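PDB 3AJZ: ancestral congerin Con-anc, which binds beta-galactosides such as lactose as a reconstructed ancestral fish galectin. Local coordinates for residues I46-S51 / N57-N62; I99-P102 / K106-F109. All coordinates share one frame; numbering follows the deposited sequence.

Interaction 1: residues I46-S51 / N57-N62; sequences IDHRFS and NTIVLN. With GAL (beta-D-galactopyranose), chain B; BGC (beta-D-glucopyranose), chain C.
Arg-49 in the galactoside pocket of this galectin is backed by Val-60, whose side chain meets it on the sugar-binding face of the hairpin 42-49/58-65. Val-60 CG2 sits against one face of the guanidinium, toward its rim, and also touches Arg-49 CD at 3.6 Å. The arginine chain runs extended from CG to NE, which carries its flat end out to the sugars. There NH1 donates two bent bonds, to galactose O4 (3.0 Å) and O5 (2.9 Å); that of NH2 to glucose O3, 2.8 Å, is straighter (161°). Asp-47 and Asp-55 together help hold the guanidinium's rotation: Asp-47 OD2, shared with Arg-30, accepts from Arg-49 NE at 2.8 Å, within the guanidinium plane, and Asp-55 forms a salt bridge with Arg-49 NH2. The hydrogen-bonded pairs Asp-47/Val-60 and Arg-49/Thr-58 all direct their side chains to this face of the jelly-roll sheet. At the turn, Asn-57 and Thr-58 both face Arg-49 in a G1 beta bulge. On the inner face, Ile-46 CG2 lies beside Ile-59 CG2 at 3.6 Å. Further along the pocket, Asn-62 ND2 gives galactose O6 a nearly straight bond of 2.9 Å, and Asn-62 OD1 accepts from Arg-112.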
loop_
_atom_site.group_PDB
_atom_site.type_symbol
_atom_site.label_atom_id
_atom_site.label_comp_id
_atom_site.label_asym_id
_atom_site.label_seq_id
_atom_site.Cartn_x
_atom_site.Cartn_y
_atom_site.Cartn_z
ATOM N N ILE A 46 -2.416 -5.695 -15.952
ATOM C CA ILE A 46 -3.239 -4.763 -16.726
ATOM C C ILE A 46 -2.291 -3.700 -17.217
ATOM O O ILE A 46 -1.834 -2.881 -16.422
ATOM C CB ILE A 46 -4.312 -4.092 -15.831
ATOM C CG1 ILE A 46 -5.064 -5.124 -14.969
ATOM C CG2 ILE A 46 -5.274 -3.296 -16.711
ATOM C CD1 ILE A 46 -5.862 -4.463 -13.825
ATOM N N ASP A 47 -1.966 -3.724 -18.506
ATOM C CA ASP A 47 -0.970 -2.808 -19.071
ATOM C C ASP A 47 -1.701 -1.715 -19.818
ATOM O O ASP A 47 -2.350 -1.978 -20.837
ATOM C CB ASP A 47 -0.013 -3.563 -20.017
ATOM C CG ASP A 47 1.347 -2.905 -20.129
ATOM O OD1 ASP A 47 1.738 -2.157 -19.202
ATOM O OD2 ASP A 47 2.018 -3.136 -21.150
ATOM N N HIS A 48 -1.582 -0.484 -19.330
ATOM C CA HIS A 48 -2.273 0.622 -19.917
ATOM C C HIS A 48 -1.318 1.276 -20.906
ATOM O O HIS A 48 -0.429 2.033 -20.500
ATOM C CB HIS A 48 -2.678 1.594 -18.808
ATOM C CG HIS A 48 -3.458 0.940 -17.710
ATOM N ND1 HIS A 48 -2.863 0.309 -16.644
ATOM C CD2 HIS A 48 -4.793 0.824 -17.516
ATOM C CE1 HIS A 48 -3.792 -0.175 -15.837
ATOM N NE2 HIS A 48 -4.977 0.132 -16.344
ATOM N N ARG A 49 -1.470 0.955 -22.195
ATOM C CA ARG A 49 -0.518 1.401 -23.223
ATOM C C ARG A 49 -0.977 2.644 -23.948
ATOM O O ARG A 49 -1.826 2.572 -24.842
ATOM C CB ARG A 49 -0.244 0.270 -24.234
ATOM C CG ARG A 49 0.320 -0.937 -23.542
ATOM C CD ARG A 49 0.644 -2.042 -24.535
ATOM N NE ARG A 49 1.256 -3.143 -23.808
ATOM C CZ ARG A 49 1.722 -4.255 -24.354
ATOM N NH1 ARG A 49 2.261 -5.182 -23.571
ATOM N NH2 ARG A 49 1.636 -4.456 -25.664
ATOM N N PHE A 50 -0.420 3.790 -23.567
ATOM C CA PHE A 50 -0.605 4.999 -24.368
ATOM C C PHE A 50 0.036 4.791 -25.723
ATOM O O PHE A 50 -0.573 5.003 -26.775
ATOM C CB PHE A 50 -0.008 6.212 -23.644
ATOM C CG PHE A 50 -0.675 6.489 -22.322
ATOM C CD1 PHE A 50 -0.318 5.767 -21.184
ATOM C CD2 PHE A 50 -1.732 7.399 -22.233
ATOM C CE1 PHE A 50 -0.954 5.981 -19.970
ATOM C CE2 PHE A 50 -2.373 7.605 -20.991
ATOM C CZ PHE A 50 -1.999 6.892 -19.898
ATOM N N SER A 51 1.301 4.372 -25.697
ATOM C CA SER A 51 2.010 3.999 -26.913
ATOM C C SER A 51 3.121 3.058 -26.548
ATOM O O SER A 51 4.039 3.420 -25.804
ATOM C CB SER A 51 2.588 5.242 -27.568
ATOM O OG SER A 51 3.124 4.912 -28.830
ATOM N N ASN A 57 -3.167 3.651 -27.191
ATOM C CA ASN A 57 -4.355 3.786 -26.351
ATOM C C ASN A 57 -5.119 2.474 -26.248
ATOM O O ASN A 57 -6.310 2.385 -26.534
ATOM C CB ASN A 57 -5.245 4.936 -26.854
ATOM C CG ASN A 57 -4.486 6.243 -26.949
ATOM O OD1 ASN A 57 -3.726 6.595 -26.060
ATOM N ND2 ASN A 57 -4.668 6.951 -28.050
ATOM N N THR A 58 -4.409 1.447 -25.792
ATOM C CA THR A 58 -4.997 0.114 -25.683
ATOM C C THR A 58 -4.637 -0.474 -24.328
ATOM O O THR A 58 -3.510 -0.307 -23.861
ATOM C CB THR A 58 -4.438 -0.809 -26.787
ATOM O OG1 THR A 58 -4.752 -0.265 -28.077
ATOM C CG2 THR A 58 -5.030 -2.205 -26.710
ATOM N N ILE A 59 -5.574 -1.173 -23.710
ATOM C CA ILE A 59 -5.234 -1.938 -22.515
ATOM C C ILE A 59 -4.878 -3.323 -22.993
ATOM O O ILE A 59 -5.665 -3.970 -23.699
ATOM C CB ILE A 59 -6.387 -2.032 -21.477
ATOM C CG1 ILE A 59 -6.856 -0.625 -21.107
ATOM C CG2 ILE A 59 -5.924 -2.795 -20.206
ATOM C CD1 ILE A 59 -7.981 -0.636 -20.076
ATOM N N VAL A 60 -3.700 -3.801 -22.587
ATOM C CA VAL A 60 -3.309 -5.188 -22.835
ATOM C C VAL A 60 -3.330 -5.915 -21.510
ATOM O O VAL A 60 -2.663 -5.494 -20.558
ATOM C CB VAL A 60 -1.919 -5.245 -23.484
ATOM C CG1 VAL A 60 -1.461 -6.701 -23.601
ATOM C CG2 VAL A 60 -1.982 -4.541 -24.856
ATOM N N LEU A 61 -4.109 -6.982 -21.444
ATOM C CA LEU A 61 -4.247 -7.796 -20.251
ATOM C C LEU A 61 -3.554 -9.134 -20.463
ATOM O O LEU A 61 -3.625 -9.751 -21.541
ATOM C CB LEU A 61 -5.720 -8.009 -19.858
ATOM C CG LEU A 61 -6.448 -6.682 -19.635
ATOM C CD1 LEU A 61 -7.204 -6.225 -20.910
ATOM C CD2 LEU A 61 -7.374 -6.808 -18.450
ATOM N N ASN A 62 -2.887 -9.609 -19.434
ATOM C CA ASN A 62 -2.259 -10.910 -19.492
ATOM C C ASN A 62 -2.006 -11.434 -18.077
ATOM O O ASN A 62 -2.349 -10.817 -17.065
ATOM C CB ASN A 62 -0.990 -10.823 -20.339
ATOM C CG ASN A 62 -0.621 -12.155 -21.016
ATOM O OD1 ASN A 62 -1.235 -13.196 -20.768
ATOM N ND2 ASN A 62 0.386 -12.103 -21.902
HETATM C C1 GAL B . 4.994 -7.434 -23.556
HETATM C C2 GAL B . 5.651 -6.466 -22.547
HETATM C C3 GAL B . 5.511 -6.981 -21.118
HETATM C C4 GAL B . 4.027 -7.275 -20.847
HETATM C C5 GAL B . 3.565 -8.292 -21.906
HETATM C C6 GAL B . 2.108 -8.666 -21.713
HETATM O O2 GAL B . 7.032 -6.265 -22.861
HETATM O O3 GAL B . 6.003 -6.012 -20.225
HETATM O O4 GAL B . 3.300 -6.056 -20.873
HETATM O O5 GAL B . 3.652 -7.749 -23.222
HETATM O O6 GAL B . 1.736 -9.684 -22.630
HETATM C C2 BGC C . 3.671 -7.882 -28.192
HETATM C C3 BGC C . 3.791 -7.091 -26.885
HETATM C C4 BGC C . 4.818 -7.705 -25.938
HETATM C C5 BGC C . 6.123 -7.804 -26.745
HETATM C C6 BGC C . 7.293 -8.383 -25.968
HETATM C C1 BGC C . 5.058 -7.973 -28.819
HETATM O O1 BGC C . 5.014 -8.818 -29.939
HETATM O O2 BGC C . 2.799 -7.229 -29.074
HETATM O O3 BGC C . 2.535 -7.032 -26.242
HETATM O O4 BGC C . 5.036 -6.814 -24.854
HETATM O O5 BGC C . 5.884 -8.614 -27.880
HETATM O O6 BGC C . 6.930 -9.655 -25.483
#

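Interaction 2: residues I99-P102 / K106-F109; sequences IQLP and KVEF
Ile-99 and Val-107 form an antiparallel hydrogen-bonded pair, with Ile-99 N donating to Val-107 O at 2.9 Å and Val-107 N returning a bond to Ile-99 O at 3.0 Å, both close to straight. One residue nearer the turn, Gln-100 and Lys-106 make the neighbouring non-hydrogen-bonded pair, and Lys-106 CA adds a CA-H...O contact to Ile-99 O. This is the end of the hairpin 96-100/106-110, whose second strand is outermost, within the chain, in the five-stranded sheet of the galectin sandwich.

The two faces differ sharply. On the outer one, Gln-100 bends at its second torsion (chi2 63°), which swings the amide across the lysine chain. Its OE1 then accepts from Lys-106 NZ at 3.0 Å, the donor lying in the carbonyl plane, and the same oxygen rests 3.4 Å from Lys-106 CG. The lysine curls back at its last torsion (chi4 -75°) to bring the ammonium to that oxygen. At the other end of the amide, Gln-100 NE2 gives a longer but straight bond to Leu-101 O, 3.3 Å away, and a weak one to Gly-104 O in the turn.

The inner face is apolar. Leu-101 CD1 meets Val-107 CG2 obliquely at 3.9 Å, and Ile-99 CD1 lies alongside Phe-109 CB at 4.2 Å. This apolar side faces strand 58-65 of the other sheet.

With its oxygen bonded to the ammonium and its nitrogen to the carbonyls of Leu-101 and, weakly, Gly-104, the Gln-100 amide has a partner at each end, which would favour this flip. The ammonium would probably polarise that amide and make NE2 a somewhat better donor; the polar pair stays on the solvent side while the apolar side meets the sandwich core.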
loop_
_atom_site.group_PDB
_atom_site.type_symbol
_atom_site.label_atom_id
_atom_site.label_comp_id
_atom_site.label_asym_id
_atom_site.label_seq_id
_atom_site.Cartn_x
_atom_site.Cartn_y
_atom_site.Cartn_z
ATOM N N ILE A 99 -12.560 -5.802 -13.735
ATOM C CA ILE A 99 -11.731 -4.609 -13.617
ATOM C C ILE A 99 -12.623 -3.411 -13.941
ATOM O O ILE A 99 -13.105 -3.288 -15.058
ATOM C CB ILE A 99 -10.551 -4.688 -14.597
ATOM C CG1 ILE A 99 -9.677 -5.894 -14.240
ATOM C CG2 ILE A 99 -9.707 -3.417 -14.534
ATOM C CD1 ILE A 99 -9.507 -6.848 -15.380
ATOM N N GLN A 100 -12.846 -2.563 -12.951
ATOM C CA GLN A 100 -13.732 -1.415 -13.126
ATOM C C GLN A 100 -12.895 -0.199 -13.507
ATOM O O GLN A 100 -12.043 0.257 -12.718
ATOM C CB GLN A 100 -14.496 -1.152 -11.818
ATOM C CG GLN A 100 -15.527 -0.006 -11.886
ATOM C CD GLN A 100 -16.613 -0.316 -12.857
ATOM O OE1 GLN A 100 -17.404 -1.237 -12.643
ATOM N NE2 GLN A 100 -16.628 0.401 -13.962
ATOM N N LEU A 101 -13.107 0.297 -14.724
ATOM C CA LEU A 101 -12.378 1.447 -15.241
ATOM C C LEU A 101 -13.129 2.719 -14.804
ATOM O O LEU A 101 -14.309 2.667 -14.492
ATOM C CB LEU A 101 -12.239 1.380 -16.776
ATOM C CG LEU A 101 -11.615 0.102 -17.371
ATOM C CD1 LEU A 101 -11.574 0.223 -18.899
ATOM C CD2 LEU A 101 -10.190 -0.123 -16.842
ATOM N N PRO A 102 -12.418 3.836 -14.732
ATOM C CA PRO A 102 -13.031 5.028 -14.135
ATOM C C PRO A 102 -14.063 5.696 -15.018
ATOM O O PRO A 102 -14.789 6.566 -14.526
ATOM C CB PRO A 102 -11.838 5.942 -13.874
ATOM C CG PRO A 102 -10.838 5.560 -14.965
ATOM C CD PRO A 102 -11.008 4.041 -15.082
ATOM N N LYS A 106 -16.341 -1.943 -17.771
ATOM C CA LYS A 106 -15.810 -3.102 -17.065
ATOM C C LYS A 106 -15.117 -4.014 -18.068
ATOM O O LYS A 106 -15.659 -4.332 -19.151
ATOM C CB LYS A 106 -16.935 -3.887 -16.398
ATOM C CG LYS A 106 -17.857 -3.051 -15.536
ATOM C CD LYS A 106 -19.138 -3.839 -15.275
ATOM C CE LYS A 106 -20.178 -3.050 -14.478
ATOM N NZ LYS A 106 -19.839 -2.923 -13.028
ATOM N N VAL A 107 -13.910 -4.433 -17.711
ATOM C CA VAL A 107 -13.182 -5.428 -18.472
ATOM C C VAL A 107 -13.218 -6.706 -17.643
ATOM O O VAL A 107 -13.084 -6.667 -16.409
ATOM C CB VAL A 107 -11.736 -4.991 -18.707
ATOM C CG1 VAL A 107 -11.019 -6.034 -19.561
ATOM C CG2 VAL A 107 -11.707 -3.640 -19.440
ATOM N N GLU A 108 -13.442 -7.837 -18.312
ATOM C CA GLU A 108 -13.329 -9.149 -17.661
ATOM C C GLU A 108 -12.099 -9.856 -18.182
ATOM O O GLU A 108 -11.751 -9.746 -19.363
ATOM C CB GLU A 108 -14.568 -10.006 -17.919
ATOM C CG GLU A 108 -15.782 -9.421 -17.193
ATOM C CD GLU A 108 -17.026 -10.274 -17.310
ATOM O OE1 GLU A 108 -16.957 -11.462 -17.728
ATOM O OE2 GLU A 108 -18.088 -9.738 -16.950
ATOM N N PHE A 109 -11.436 -10.567 -17.285
ATOM C CA PHE A 109 -10.234 -11.319 -17.657
ATOM C C PHE A 109 -10.260 -12.626 -16.868
ATOM O O PHE A 109 -10.602 -12.659 -15.678
ATOM C CB PHE A 109 -8.982 -10.504 -17.361
ATOM C CG PHE A 109 -7.719 -11.199 -17.736
ATOM C CD1 PHE A 109 -7.242 -11.135 -19.038
ATOM C CD2 PHE A 109 -6.991 -11.896 -16.786
ATOM C CE1 PHE A 109 -6.047 -11.831 -19.377
ATOM C CE2 PHE A 109 -5.803 -12.541 -17.131
ATOM C CZ PHE A 109 -5.361 -12.498 -18.426
#

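Reading from the N terminus, interaction 1 comes first, bringing 57-62 back against 46-51 and closing a short loop of five residues. The chain then runs on through strands 68-75 and 85-92 before interaction 2 closes an even shorter turn of three residues between 99-102 and 106-109. The two hairpins are therefore in series, neither nesting nor crossing, and each belongs to a different sheet of the sandwich. Their inner faces nevertheless meet: Leu-61 CD2 packs on Ile-99 CD1 at 3.7 Å, Ile-59 on Leu-101, and the Phe-109 ring reaches Leu-61 and the backbone of Asn-62, behind the sugar-binding side.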